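Local coordinates for hemin ABC transporter, periplasmic hemin-binding protein HutB (Vibrio cholerae, PDB 5KHL) that probably binds hemin in the periplasm and delivers it to an ABC transporter for uptake into the cell, at residues A[111-114]-A[115-118]. Sequence-based numbering, arbitrary orientation.
Sequences LTRI and DQIA
T112 O accepts the shortest of the four backbone hydrogen bonds between 111-114 and 115-118, from Q116 N at 2.8 Å, with an N-H...O angle of 155°. The Q116 side chain folds back over the same carbonyl: its CG lies 3.4 Å from T112 O. Q116 CG swings back toward its own N (chi1 -79°) and the rest of the chain runs out straight, which carries the amide toward the preceding turn. There Q116 OE1 comes within 3.5 Å of R113 CA, and T112 CG2 stands 3.9 Å from Q116 CD. T112 OG1 is hydrogen-bonded to Q108 O one turn earlier, while Q116 OE1 accepts a hydrogen bond from N102 N and so ties the helix to the loop that follows strand 97-100. All of this lies within helix 107-120, in the part of the periplasmic binding protein fold that holds the parallel four-stranded sheet. I117 N donates a hydrogen bond to R113 O at 3.0 Å, and I117 CG1 leans on that oxygen. A118 N donates one to I114 O, and A118 CB sits 3.2 Å from the same atom. D115 N donates a hydrogen bond to L111 O at 3.2 Å. R113, I114 and I117 pack their side chains against helix 24-32. L111 and I114 touch helix 125-143, where K131 forms a salt bridge with D115 OD2.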
loop_
_atom_site.group_PDB
_atom_site.type_symbol
_atom_site.label_atom_id
_atom_site.label_comp_id
_atom_site.label_asym_id
_atom_site.label_seq_id
_atom_site.Cartn_x
_atom_site.Cartn_y
_atom_site.Cartn_z
ATOM N N LEU A 111 -4.825 3.200 -11.676
ATOM C CA LEU A 111 -5.861 3.407 -12.677
ATOM C C LEU A 111 -6.134 2.110 -13.434
ATOM O O LEU A 111 -7.279 1.793 -13.733
ATOM C CB LEU A 111 -5.472 4.522 -13.662
ATOM C CG LEU A 111 -5.253 5.936 -13.123
ATOM C CD1 LEU A 111 -4.679 6.819 -14.214
ATOM C CD2 LEU A 111 -6.525 6.543 -12.579
ATOM N N THR A 112 -5.079 1.362 -13.737
ATOM C CA THR A 112 -5.199 0.049 -14.379
ATOM C C THR A 112 -5.919 -0.975 -13.475
ATOM O O THR A 112 -6.770 -1.760 -13.933
ATOM C CB THR A 112 -3.790 -0.501 -14.759
ATOM O OG1 THR A 112 -3.134 0.415 -15.646
ATOM C CG2 THR A 112 -3.883 -1.856 -15.426
ATOM N N ARG A 113 -5.567 -0.961 -12.194
ATOM C CA ARG A 113 -6.187 -1.835 -11.207
ATOM C C ARG A 113 -7.691 -1.583 -11.127
ATOM O O ARG A 113 -8.488 -2.523 -11.060
ATOM C CB ARG A 113 -5.524 -1.639 -9.836
ATOM C CG ARG A 113 -5.614 -2.857 -8.900
ATOM C CD ARG A 113 -4.390 -2.954 -7.962
ATOM N NE ARG A 113 -4.228 -1.734 -7.201
ATOM C CZ ARG A 113 -3.206 -0.900 -7.306
ATOM N NH1 ARG A 113 -2.194 -1.153 -8.124
ATOM N NH2 ARG A 113 -3.203 0.189 -6.569
ATOM N N ILE A 114 -8.078 -0.312 -11.159
ATOM C CA ILE A 114 -9.494 0.059 -11.115
ATOM C C ILE A 114 -10.210 -0.513 -12.325
ATOM O O ILE A 114 -11.321 -1.042 -12.206
ATOM C CB ILE A 114 -9.694 1.601 -11.052
ATOM C CG1 ILE A 114 -9.150 2.165 -9.738
ATOM C CG2 ILE A 114 -11.178 1.983 -11.176
ATOM C CD1 ILE A 114 -9.224 3.668 -9.648
ATOM N N ASP A 115 -9.564 -0.435 -13.487
ATOM C CA ASP A 115 -10.143 -0.996 -14.711
ATOM C C ASP A 115 -10.287 -2.507 -14.604
ATOM O O ASP A 115 -11.322 -3.060 -14.973
ATOM C CB ASP A 115 -9.292 -0.661 -15.948
ATOM C CG ASP A 115 -9.512 0.733 -16.461
ATOM O OD1 ASP A 115 -8.602 1.215 -17.155
ATOM O OD2 ASP A 115 -10.570 1.342 -16.188
ATOM N N GLN A 116 -9.233 -3.161 -14.110
ATOM C CA GLN A 116 -9.191 -4.624 -14.037
ATOM C C GLN A 116 -10.296 -5.152 -13.139
ATOM O O GLN A 116 -10.966 -6.109 -13.490
ATOM C CB GLN A 116 -7.829 -5.112 -13.540
ATOM C CG GLN A 116 -6.730 -5.097 -14.617
ATOM C CD GLN A 116 -5.333 -5.217 -14.028
ATOM O OE1 GLN A 116 -5.046 -4.671 -12.965
ATOM N NE2 GLN A 116 -4.463 -5.941 -14.717
ATOM N N ILE A 117 -10.510 -4.482 -12.009
ATOM C CA ILE A 117 -11.553 -4.864 -11.054
ATOM C C ILE A 117 -12.966 -4.541 -11.534
ATOM O O ILE A 117 -13.870 -5.377 -11.434
ATOM C CB ILE A 117 -11.350 -4.170 -9.674
ATOM C CG1 ILE A 117 -10.039 -4.613 -9.014
ATOM C CG2 ILE A 117 -12.547 -4.423 -8.772
ATOM C CD1 ILE A 117 -9.650 -6.043 -9.325
ATOM N N ALA A 118 -13.156 -3.317 -12.029
ATOM C CA ALA A 118 -14.451 -2.873 -12.564
ATOM C C ALA A 118 -14.978 -3.843 -13.615
ATOM O O ALA A 118 -16.184 -4.117 -13.689
ATOM C CB ALA A 118 -14.333 -1.469 -13.160
#